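Local coordinates for macrolide 2'-phosphotransferase MphH (Brachybacterium faecium, PDB 5UXD), which probably transfers a phosphate from a guanine nucleotide to the 2'-hydroxyl of macrolide antibiotics, and binds azithromycin in this crystal, at residues Asp184-Pro189 with Trp256-His262; Met116-Ala122 with His232-Pro237; Arg163-Phe168 with Gly275-Leu279; Val64-Leu68 with Ala142-Glu146. The contacts are given in a common frame with arbitrary orientation. Where two conformers were deposited one is given. Residue numbers count along the deposited sequence, not the author numbering.

Contact 1: Asp184-Pro189 with Trp256-His262; sequences DDGCWP and WPGLARH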
# COMPACT_ATOMS: atom_id res chain seq x y z
N ASP A 184 0.15 -26.10 -4.02
CA ASP A 184 -0.39 -26.06 -5.38
C ASP A 184 0.52 -25.24 -6.29
O ASP A 184 0.48 -24.00 -6.28
CB ASP A 184 -1.81 -25.51 -5.37
CG ASP A 184 -2.37 -25.33 -6.76
OD1 ASP A 184 -1.92 -26.04 -7.69
OD2 ASP A 184 -3.26 -24.46 -6.93
N ASP A 185 1.32 -25.95 -7.09
CA ASP A 185 2.26 -25.30 -8.00
C ASP A 185 1.56 -24.32 -8.92
O ASP A 185 2.17 -23.34 -9.36
CB ASP A 185 2.98 -26.34 -8.84
CG ASP A 185 4.06 -27.08 -8.09
OD1 ASP A 185 4.46 -26.66 -6.98
OD2 ASP A 185 4.52 -28.11 -8.62
N GLY A 186 0.29 -24.57 -9.25
CA GLY A 186 -0.43 -23.72 -10.18
C GLY A 186 -0.71 -22.31 -9.68
O GLY A 186 -0.96 -21.43 -10.51
N CYS A 187 -0.65 -22.08 -8.37
CA CYS A 187 -0.93 -20.74 -7.83
C CYS A 187 0.23 -19.78 -7.98
O CYS A 187 0.02 -18.56 -8.00
CB CYS A 187 -1.27 -20.82 -6.33
SG CYS A 187 -2.96 -21.27 -5.94
N TRP A 188 1.45 -20.29 -8.07
CA TRP A 188 2.56 -19.43 -7.66
C TRP A 188 3.25 -18.78 -8.85
O TRP A 188 3.35 -19.38 -9.93
CB TRP A 188 3.57 -20.23 -6.82
CG TRP A 188 2.93 -20.58 -5.53
CD1 TRP A 188 2.16 -21.68 -5.26
CD2 TRP A 188 2.92 -19.78 -4.35
NE1 TRP A 188 1.69 -21.62 -3.97
CE2 TRP A 188 2.14 -20.46 -3.39
CE3 TRP A 188 3.51 -18.55 -4.00
CZ2 TRP A 188 1.93 -19.95 -2.10
CZ3 TRP A 188 3.30 -18.06 -2.72
CH2 TRP A 188 2.52 -18.76 -1.78
N PRO A 189 3.77 -17.57 -8.65
CA PRO A 189 4.37 -16.83 -9.76
C PRO A 189 5.69 -17.42 -10.22
O PRO A 189 6.44 -18.00 -9.43
CB PRO A 189 4.58 -15.42 -9.18
CG PRO A 189 4.70 -15.65 -7.68
CD PRO A 189 3.72 -16.77 -7.41
N TRP A 256 -0.71 -15.62 -15.03
CA TRP A 256 -0.69 -17.07 -15.20
C TRP A 256 -2.07 -17.64 -14.86
O TRP A 256 -2.87 -16.98 -14.18
CB TRP A 256 0.40 -17.72 -14.33
CG TRP A 256 0.34 -17.30 -12.86
CD1 TRP A 256 -0.19 -18.02 -11.84
CD2 TRP A 256 0.83 -16.07 -12.28
NE1 TRP A 256 -0.07 -17.31 -10.65
CE2 TRP A 256 0.56 -16.12 -10.90
CE3 TRP A 256 1.48 -14.94 -12.80
CZ2 TRP A 256 0.91 -15.09 -10.02
CZ3 TRP A 256 1.83 -13.91 -11.93
CH2 TRP A 256 1.53 -13.99 -10.55
N PRO A 257 -2.39 -18.85 -15.35
CA PRO A 257 -3.77 -19.35 -15.21
C PRO A 257 -4.32 -19.39 -13.79
O PRO A 257 -5.49 -19.08 -13.59
CB PRO A 257 -3.67 -20.77 -15.80
CG PRO A 257 -2.59 -20.64 -16.86
CD PRO A 257 -1.59 -19.64 -16.29
N GLY A 258 -3.53 -19.79 -12.81
CA GLY A 258 -4.07 -19.85 -11.47
C GLY A 258 -3.94 -18.57 -10.66
O GLY A 258 -4.03 -18.61 -9.43
N LEU A 259 -3.77 -17.42 -11.33
CA LEU A 259 -3.53 -16.18 -10.59
C LEU A 259 -4.74 -15.78 -9.76
O LEU A 259 -4.58 -15.35 -8.61
CB LEU A 259 -3.14 -15.04 -11.55
CG LEU A 259 -2.71 -13.68 -10.98
CD1 LEU A 259 -1.68 -13.02 -11.89
CD2 LEU A 259 -3.89 -12.76 -10.77
N ALA A 260 -5.95 -15.91 -10.30
CA ALA A 260 -7.12 -15.49 -9.51
C ALA A 260 -7.27 -16.39 -8.29
O ALA A 260 -7.55 -15.91 -7.19
CB ALA A 260 -8.38 -15.49 -10.38
N ARG A 261 -7.05 -17.70 -8.47
CA ARG A 261 -7.08 -18.64 -7.36
C ARG A 261 -6.09 -18.22 -6.28
O ARG A 261 -6.45 -18.11 -5.10
CB ARG A 261 -6.78 -20.05 -7.87
CG ARG A 261 -6.55 -21.13 -6.82
CD ARG A 261 -5.92 -22.39 -7.45
NE ARG A 261 -6.68 -22.86 -8.60
CZ ARG A 261 -6.16 -23.49 -9.65
NH1 ARG A 261 -4.86 -23.75 -9.71
NH2 ARG A 261 -6.94 -23.86 -10.65
N HIS A 262 -4.84 -18.00 -6.68
CA HIS A 262 -3.77 -17.51 -5.80
C HIS A 262 -4.19 -16.27 -5.01
O HIS A 262 -3.95 -16.18 -3.80
CB HIS A 262 -2.54 -17.22 -6.68
CG HIS A 262 -1.32 -16.79 -5.93
ND1 HIS A 262 -0.77 -17.52 -4.89
CD2 HIS A 262 -0.51 -15.71 -6.09
CE1 HIS A 262 0.31 -16.90 -4.44
NE2 HIS A 262 0.49 -15.80 -5.15
O HOH W 1 -1.02 -21.29 -13.10

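Contact 2: Met116-Ala122 with His232-Pro237; sequences MASTVYA and HQVSAP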
# COMPACT_ATOMS: atom_id res chain seq x y z
N MET A 116 -16.39 -1.40 -7.14
CA MET A 116 -15.51 -2.44 -7.65
C MET A 116 -16.04 -3.21 -8.85
O MET A 116 -15.30 -3.98 -9.45
CB MET A 116 -14.99 -3.33 -6.53
CG MET A 116 -14.23 -2.55 -5.47
SD MET A 116 -12.45 -2.54 -5.75
CE MET A 116 -12.23 -1.13 -6.82
N ALA A 117 -17.32 -3.04 -9.17
CA ALA A 117 -17.87 -3.64 -10.38
C ALA A 117 -17.71 -2.74 -11.61
O ALA A 117 -18.20 -3.10 -12.68
CB ALA A 117 -19.35 -4.01 -10.17
N SER A 118 -17.02 -1.60 -11.47
CA SER A 118 -16.82 -0.68 -12.59
C SER A 118 -15.83 -1.24 -13.60
O SER A 118 -14.71 -1.63 -13.24
CB SER A 118 -16.30 0.66 -12.07
OG SER A 118 -15.73 1.44 -13.11
N THR A 119 -16.22 -1.27 -14.88
CA THR A 119 -15.24 -1.64 -15.91
C THR A 119 -14.20 -0.55 -16.12
O THR A 119 -13.06 -0.85 -16.51
CB THR A 119 -15.94 -1.92 -17.24
OG1 THR A 119 -16.85 -0.84 -17.52
CG2 THR A 119 -16.71 -3.23 -17.18
N VAL A 120 -14.56 0.71 -15.89
CA VAL A 120 -13.60 1.80 -16.06
C VAL A 120 -12.46 1.66 -15.06
O VAL A 120 -11.28 1.73 -15.43
CB VAL A 120 -14.30 3.17 -15.94
CG1 VAL A 120 -13.27 4.28 -15.87
CG2 VAL A 120 -15.22 3.39 -17.13
N TYR A 121 -12.79 1.43 -13.78
CA TYR A 121 -11.75 1.24 -12.77
C TYR A 121 -10.92 -0.01 -13.04
O TYR A 121 -9.70 -0.01 -12.86
CB TYR A 121 -12.37 1.16 -11.37
CG TYR A 121 -11.33 1.12 -10.26
CD1 TYR A 121 -10.81 2.29 -9.74
CD2 TYR A 121 -10.88 -0.10 -9.75
CE1 TYR A 121 -9.86 2.27 -8.74
CE2 TYR A 121 -9.92 -0.14 -8.75
CZ TYR A 121 -9.42 1.06 -8.24
OH TYR A 121 -8.48 1.05 -7.24
N ALA A 122 -11.59 -1.09 -13.44
CA ALA A 122 -10.88 -2.33 -13.76
C ALA A 122 -9.83 -2.10 -14.84
O ALA A 122 -8.67 -2.52 -14.70
CB ALA A 122 -11.87 -3.42 -14.19
N HIS A 232 -8.39 -6.20 -5.93
CA HIS A 232 -9.42 -6.19 -6.95
C HIS A 232 -10.06 -7.57 -7.12
O HIS A 232 -11.28 -7.69 -7.25
CB HIS A 232 -8.83 -5.70 -8.27
CG HIS A 232 -9.86 -5.28 -9.29
ND1 HIS A 232 -10.12 -6.01 -10.42
CD2 HIS A 232 -10.69 -4.22 -9.33
CE1 HIS A 232 -11.07 -5.42 -11.12
NE2 HIS A 232 -11.44 -4.33 -10.48
N GLN A 233 -9.24 -8.63 -7.10
CA GLN A 233 -9.77 -9.96 -7.32
C GLN A 233 -10.78 -10.35 -6.25
O GLN A 233 -11.80 -10.98 -6.55
CB GLN A 233 -8.64 -10.99 -7.40
CG GLN A 233 -9.08 -12.34 -8.00
CD GLN A 233 -9.70 -13.28 -6.96
OE1 GLN A 233 -9.30 -13.27 -5.80
NE2 GLN A 233 -10.67 -14.09 -7.38
N VAL A 234 -10.51 -9.98 -4.99
CA VAL A 234 -11.42 -10.42 -3.93
C VAL A 234 -12.68 -9.56 -3.85
O VAL A 234 -13.69 -10.02 -3.29
CB VAL A 234 -10.68 -10.48 -2.58
CG1 VAL A 234 -9.58 -11.55 -2.60
CG2 VAL A 234 -10.12 -9.13 -2.23
N SER A 235 -12.69 -8.36 -4.44
CA SER A 235 -13.83 -7.45 -4.28
C SER A 235 -14.69 -7.29 -5.52
O SER A 235 -15.87 -6.94 -5.40
CB SER A 235 -13.35 -6.06 -3.82
OG SER A 235 -12.63 -5.37 -4.84
N ALA A 236 -14.15 -7.54 -6.68
CA ALA A 236 -14.85 -7.30 -7.94
C ALA A 236 -15.50 -8.59 -8.45
O ALA A 236 -14.99 -9.68 -8.20
CB ALA A 236 -13.86 -6.77 -8.99
N PRO A 237 -16.61 -8.49 -9.18
CA PRO A 237 -17.14 -9.68 -9.87
C PRO A 237 -16.07 -10.29 -10.76
O PRO A 237 -15.20 -9.59 -11.28
CB PRO A 237 -18.31 -9.12 -10.70
CG PRO A 237 -18.65 -7.80 -10.05
CD PRO A 237 -17.36 -7.27 -9.53
O HOH W 2 -13.57 -2.38 -10.87

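Contact 3: Arg163-Phe168 with Gly275-Leu279; sequences RVGAEF and GLYAL. With ZIT (azithromycin), chain C.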
# COMPACT_ATOMS: atom_id res chain seq x y z
N ARG A 163 6.86 -20.04 11.26
CA ARG A 163 7.18 -19.16 12.37
C ARG A 163 5.93 -18.79 13.16
O ARG A 163 5.93 -18.83 14.39
CB ARG A 163 7.90 -17.92 11.86
CG ARG A 163 9.32 -18.20 11.45
CD ARG A 163 10.03 -16.98 10.91
NE ARG A 163 11.46 -17.23 10.77
CZ ARG A 163 12.31 -16.41 10.17
NH1 ARG A 163 11.87 -15.28 9.63
NH2 ARG A 163 13.60 -16.73 10.09
N VAL A 164 4.84 -18.43 12.46
CA VAL A 164 3.60 -18.07 13.14
C VAL A 164 3.05 -19.28 13.88
O VAL A 164 2.67 -19.19 15.05
CB VAL A 164 2.58 -17.49 12.15
CG1 VAL A 164 1.21 -17.27 12.82
CG2 VAL A 164 3.09 -16.18 11.57
N GLY A 165 3.05 -20.44 13.22
CA GLY A 165 2.58 -21.66 13.87
C GLY A 165 3.36 -22.03 15.12
O GLY A 165 2.82 -22.70 16.01
N ALA A 166 4.61 -21.60 15.22
CA ALA A 166 5.41 -21.89 16.41
C ALA A 166 5.06 -20.98 17.58
O ALA A 166 5.30 -21.36 18.73
CB ALA A 166 6.90 -21.77 16.09
N GLU A 167 4.51 -19.79 17.32
CA GLU A 167 4.18 -18.86 18.38
C GLU A 167 2.69 -18.75 18.67
O GLU A 167 2.33 -18.27 19.75
CB GLU A 167 4.72 -17.46 18.05
CG GLU A 167 6.23 -17.39 18.01
CD GLU A 167 6.82 -17.26 19.40
OE1 GLU A 167 6.12 -16.70 20.28
OE2 GLU A 167 7.96 -17.70 19.61
N PHE A 168 1.83 -19.19 17.75
CA PHE A 168 0.39 -19.06 17.88
C PHE A 168 -0.30 -20.39 17.61
O PHE A 168 0.16 -21.19 16.80
CB PHE A 168 -0.20 -18.06 16.88
CG PHE A 168 0.23 -16.64 17.08
CD1 PHE A 168 1.40 -16.18 16.51
CD2 PHE A 168 -0.56 -15.76 17.80
CE1 PHE A 168 1.80 -14.87 16.67
CE2 PHE A 168 -0.17 -14.44 17.96
CZ PHE A 168 1.01 -14.00 17.40
N GLY A 275 0.00 -12.26 12.54
CA GLY A 275 0.92 -12.94 13.44
C GLY A 275 2.33 -12.40 13.31
O GLY A 275 3.01 -12.14 14.32
N LEU A 276 2.79 -12.20 12.07
CA LEU A 276 4.11 -11.64 11.82
C LEU A 276 4.25 -10.26 12.44
O LEU A 276 5.28 -9.96 13.06
CB LEU A 276 4.38 -11.56 10.32
CG LEU A 276 4.58 -12.89 9.59
CD1 LEU A 276 4.71 -12.66 8.09
CD2 LEU A 276 5.79 -13.64 10.12
N TYR A 277 3.24 -9.41 12.25
CA TYR A 277 3.27 -8.07 12.83
C TYR A 277 3.39 -8.13 14.34
O TYR A 277 4.23 -7.44 14.94
CB TYR A 277 2.03 -7.29 12.40
CG TYR A 277 1.98 -5.85 12.86
CD1 TYR A 277 0.96 -5.38 13.69
CD2 TYR A 277 2.98 -4.95 12.50
CE1 TYR A 277 0.92 -4.06 14.12
CE2 TYR A 277 2.95 -3.63 12.93
CZ TYR A 277 1.92 -3.20 13.73
OH TYR A 277 1.89 -1.89 14.16
N ALA A 278 2.58 -8.98 14.98
CA ALA A 278 2.64 -9.12 16.43
C ALA A 278 4.03 -9.53 16.90
O ALA A 278 4.54 -9.00 17.89
CB ALA A 278 1.58 -10.12 16.90
N LEU A 279 4.65 -10.49 16.21
CA LEU A 279 5.99 -10.92 16.59
C LEU A 279 7.02 -9.81 16.38
O LEU A 279 8.02 -9.74 17.10
CB LEU A 279 6.39 -12.17 15.78
CG LEU A 279 5.67 -13.45 16.20
CD1 LEU A 279 5.91 -14.55 15.19
CD2 LEU A 279 6.12 -13.86 17.60
C1 ZIT C . -7.17 -4.70 4.35
C2 ZIT C . -5.65 -4.39 4.56
C3 ZIT C . -5.32 -4.91 5.94
C4 ZIT C . -5.43 -3.68 6.87
C5 ZIT C . -5.07 -4.02 8.33
C6 ZIT C . -6.34 -3.99 9.14
C7 ZIT C . -6.70 -2.54 9.55
C8 ZIT C . -8.01 -2.55 10.40
C9 ZIT C . -9.21 -2.00 9.57
N10 ZIT C . -9.80 -3.11 8.65
C11 ZIT C . -10.39 -2.61 7.42
C12 ZIT C . -10.08 -3.59 6.28
C13 ZIT C . -10.31 -3.07 4.86
C14 ZIT C . -9.48 -3.91 3.89
C15 ZIT C . -9.94 -3.63 2.47
C16 ZIT C . -8.96 -4.30 1.45
C17 ZIT C . -4.85 -4.93 3.42
C18 ZIT C . -4.56 -2.57 6.32
C19 ZIT C . -6.15 -4.86 10.39
C20 ZIT C . -7.82 -1.76 11.60
C21 ZIT C . -10.71 -3.96 9.43
C22 ZIT C . -11.88 -2.40 7.58
C23 ZIT C . -9.89 -1.59 4.71
O1 ZIT C . -7.59 -5.83 4.52
O6 ZIT C . -7.42 -4.52 8.40
O12 ZIT C . -10.82 -4.78 6.43
O13 ZIT C . -11.71 -3.20 4.53
O14 ZIT C . -8.09 -3.56 3.98
C1A ZIT C . -2.84 -3.56 9.07
C2A ZIT C . -1.87 -2.44 9.39
C3A ZIT C . -0.49 -2.98 9.45
C4A ZIT C . -0.40 -4.09 10.41
C5A ZIT C . -1.52 -5.14 10.27
C6A ZIT C . -1.56 -6.06 11.42
C7A ZIT C . 0.22 -1.40 11.14
C8A ZIT C . 1.86 -2.31 9.68
O1A ZIT C . -4.14 -3.08 8.86
O2A ZIT C . -1.95 -1.39 8.42
N3A ZIT C . 0.46 -1.88 9.80
O5A ZIT C . -2.86 -4.54 10.16
C1B ZIT C . -4.10 -6.99 5.86
C2B ZIT C . -2.84 -7.48 5.19
C3B ZIT C . -1.68 -7.57 6.12
C4B ZIT C . -2.04 -8.34 7.34
C5B ZIT C . -3.23 -7.72 8.02
C6B ZIT C . -3.51 -8.52 9.26
C7B ZIT C . -0.48 -8.26 5.36
C8B ZIT C . -0.41 -5.54 5.75
O1B ZIT C . -4.03 -5.58 6.03
O3B ZIT C . -1.32 -6.24 6.56
O4B ZIT C . -0.96 -8.24 8.29
O5B ZIT C . -4.43 -7.66 7.15

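Contact 4: Val64-Leu68 with Ala142-Glu146; sequences VEGRL and ATGIE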
# COMPACT_ATOMS: atom_id res chain seq x y z
N VAL A 64 13.94 5.23 2.09
CA VAL A 64 13.71 4.25 1.04
C VAL A 64 12.57 4.70 0.14
O VAL A 64 12.66 4.66 -1.09
CB VAL A 64 13.41 2.86 1.64
CG1 VAL A 64 12.98 1.88 0.54
CG2 VAL A 64 14.61 2.32 2.38
N GLU A 65 11.46 5.12 0.77
CA GLU A 65 10.30 5.58 0.03
C GLU A 65 10.64 6.77 -0.85
O GLU A 65 10.19 6.86 -2.00
CB GLU A 65 9.18 5.94 1.01
CG GLU A 65 7.95 6.56 0.36
CD GLU A 65 6.89 6.93 1.37
OE1 GLU A 65 7.23 7.15 2.55
OE2 GLU A 65 5.70 7.00 0.97
N GLY A 66 11.47 7.68 -0.35
CA GLY A 66 11.88 8.82 -1.16
C GLY A 66 12.68 8.40 -2.38
O GLY A 66 12.48 8.92 -3.47
N ARG A 67 13.60 7.45 -2.20
CA ARG A 67 14.37 6.97 -3.34
C ARG A 67 13.48 6.26 -4.34
O ARG A 67 13.64 6.41 -5.55
CB ARG A 67 15.50 6.04 -2.87
CG ARG A 67 16.65 6.77 -2.17
CD ARG A 67 17.86 5.85 -1.93
NE ARG A 67 17.60 4.84 -0.90
CZ ARG A 67 17.81 5.00 0.40
NH1 ARG A 67 18.28 6.14 0.87
NH2 ARG A 67 17.54 4.01 1.24
N LEU A 68 12.51 5.48 -3.84
CA LEU A 68 11.58 4.80 -4.73
C LEU A 68 10.76 5.79 -5.54
O LEU A 68 10.63 5.66 -6.76
CB LEU A 68 10.69 3.87 -3.92
CG LEU A 68 9.67 3.15 -4.78
CD1 LEU A 68 10.38 2.16 -5.66
CD2 LEU A 68 8.70 2.49 -3.86
N ALA A 142 17.90 -0.95 -6.15
CA ALA A 142 18.88 0.00 -5.64
C ALA A 142 18.29 0.97 -4.62
O ALA A 142 19.04 1.59 -3.87
CB ALA A 142 19.52 0.79 -6.79
N THR A 143 16.96 1.10 -4.56
CA THR A 143 16.34 2.01 -3.60
C THR A 143 16.41 1.49 -2.17
O THR A 143 16.26 2.28 -1.23
CB THR A 143 14.88 2.25 -3.97
OG1 THR A 143 14.12 1.07 -3.68
CG2 THR A 143 14.74 2.60 -5.44
N GLY A 144 16.61 0.18 -1.99
CA GLY A 144 16.65 -0.42 -0.67
C GLY A 144 15.44 -1.26 -0.31
O GLY A 144 15.42 -1.87 0.77
N ILE A 145 14.43 -1.32 -1.18
CA ILE A 145 13.27 -2.16 -0.91
C ILE A 145 13.68 -3.63 -0.91
O ILE A 145 14.70 -4.04 -1.48
CB ILE A 145 12.15 -1.89 -1.92
CG1 ILE A 145 12.62 -2.24 -3.34
CG2 ILE A 145 11.69 -0.44 -1.84
CD1 ILE A 145 11.51 -2.13 -4.40
N GLU A 146 12.85 -4.45 -0.25
CA GLU A 146 13.04 -5.89 -0.26
C GLU A 146 12.90 -6.44 -1.67
O GLU A 146 12.14 -5.93 -2.49
CB GLU A 146 12.02 -6.56 0.66
CG GLU A 146 12.32 -6.44 2.14
CD GLU A 146 13.56 -7.22 2.56
OE1 GLU A 146 13.41 -8.27 3.21
OE2 GLU A 146 14.69 -6.76 2.26

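Contact 1: Asp184-Pro189 with Trp256-His262
The shortest direct polar link is the hydrogen bond from Trp256 NE1 to Cys187 O, 2.9 Å long. Arg261 NH1 also meets Asp184 OD2 at 3.3 Å, a salt bridge with a hydrogen bond within it. Asp184 OD1 accepts from Gly186 N at 3.1 Å, which makes an Asx turn. A water joins the two backbones. It donates to Gly186 O (2.6 Å) and accepts from Gly258 N (2.9 Å). Gly258 is the N-cap of helix 259-268, and a CB here would clash with Gly186 O.

The edge of His262 faces the six-membered ring of Trp188, with centroids 4.7 Å apart and planes at 60°. Pro189 CA sits over the six-membered ring of Trp256, 4.0 Å from its centroid, a CH-pi contact. Cys187 is buried here, with SG 3.5 Å from Arg261 CD and its carbonyl over one face of the His262 ring. The ring nitrogens of His262 and Trp188 have partners outside the two segments: His262 NE2 bonds to Asp224, His262 ND1 to Trp181 and Trp188 NE1 to the carbonyl of Trp181.

The contact lies away from the nucleotide and magnesium sites, and the His262 side chain is about 13 Å from azithromycin. It is an aromatic-rich join between the loop after helix 172-183 and the start of helix 259-268, within the helical part of a kinase-like phosphotransferase fold.

Contact 2: Met116-Ala122 with His232-Pro237
The two segments meet near helix ends. Residues 116-118 lead into helix 119-133, while helix 230-235 ends at Ser235 and Ala236 leaves helical geometry. The nearest CA atoms are those of Met116 and Ala236, 4.9 Å apart. Ser118 is the N-cap of its helix: Tyr121 N donates to Ser118 OG at 3.0 Å. Ser118 OG also bonds to Glu209. Pro237 is the N-cap of helix 238-250.

Met116 CB lies 4.4 Å from Ala236 CB, and Met116 O approaches Ala236 CB at 3.2 Å. Met116 SD stands 5.4 Å from the centroid of the His232 ring, in an oblique sulfur-aromatic contact. Ala117 CB rests on Pro237 CG at 3.9 Å. His232 reaches across to the other helix: its CE1 is 3.8 Å from Ala122 CB, and its CD2 is 4.1 Å from Tyr121 CD2, at the edge of the tyrosine ring.

No direct hydrogen bond spans the segments. One water donates to Met116 O (2.8 Å) and Ser118 O (2.7 Å), and it is hydrogen-bonded to His232 NE2 (2.9 Å). The contact joins the start of helix 119-133 to the turn before helix 238-250 in the kinase-like fold. The Tyr121 and His203 side chains are about 8 Å apart; His203 binds magnesium in another structure of this protein. The chemistry is thus mainly apolar, with His232 NE2 and the carbonyls of Met116 and Ser118 sharing one water.

Contact 3: Arg163-Phe168 with Gly275-Leu279
The unusual feature is Gly275, a glycine where the CA atoms come nearest. Gly275 CA lies 5.8 Å from Val164 CA, and a CB on Gly275 would clash with Val164 CG1. The axes of 163-167 and 275-279 come within 9.9 Å and cross at 68°.

Val164 CG2 touches Leu276 CD2 at 4.0 Å. The edge of the Phe168 ring meets helix 270-281: CZ is 4.0 Å from Ala278 CB, and CE1 is 4.1 Å from Leu279 CG. Leu279 CD2 also packs on the aliphatic part of Glu167, 3.6 Å from its CG. Glu167 OE1 forms a salt bridge with Arg287 of helix 284-294, a helix that also covers Phe168.

ZIT C4A, in the amino sugar of azithromycin, lies over one face of the Tyr277 ring; the closest pair is Tyr277 CD1 and ZIT C6A, 3.5 Å. This is helix-helix packing in the C-terminal helical part: helix 270-281 puts Tyr277 in the macrolide pocket and packs on the end of helix 150-167.

Contact 4: Val64-Leu68 with Ala142-Glu146
Hydrogen bonds hold the edge of this contact. Arg67 NE donates to Thr143 O at 2.9 Å, and Arg67 NH2 donates to the same Thr143 O at 3.3 Å. The guanidinium edge thus grips a single carbonyl just after helix 137-141. Thr143 OG1 turns to its own side of the chain, where it bonds to the carbonyl of Ala140 and weakly accepts from Ile145 N at 3.5 Å.

The apolar packing lies alongside. Val64 CG1 meets Ile145 CG2 at 3.6 Å. Thr143 CG2 sits 3.9 Å from Leu68 CA, and Thr143 CB is 4.0 Å from Arg67 CB.

Gly144 has a positive phi of 107°, where a CB would jam against the preceding carbonyl. Its C atom lies 4.1 Å from Val64 CG1, and a CB would come tight against Val64 CG2.

The arrangement is consistent with an interlobe contact of the kinase-like fold: helix 59-72, which follows strand 47-53, rests on the loop between helices 137-141 and 150-167.

From the N terminus, contact 4 starts on helix 59-72 and closes its loop at 142-146, after helix 137-141. Contact 2 opens at 116-122 inside that loop and closes at 232-237, so contacts 4 and 2 cross. Contact 3 opens next at 163-168 and contact 1 at 184-189. Contact 1 closes first, at 256-262, and lies within the span of contact 3, which ends at 275-279. Both cross contact 2. Contacts 1 and 2 touch. Contact 4 joins N-terminal and helical parts; contact 2 joins helix 119-133 to the turn after helix 230-235, contact 3 helix 150-167 to helix 270-281, and contact 1 the loop after helix 172-183 to helix 259-268.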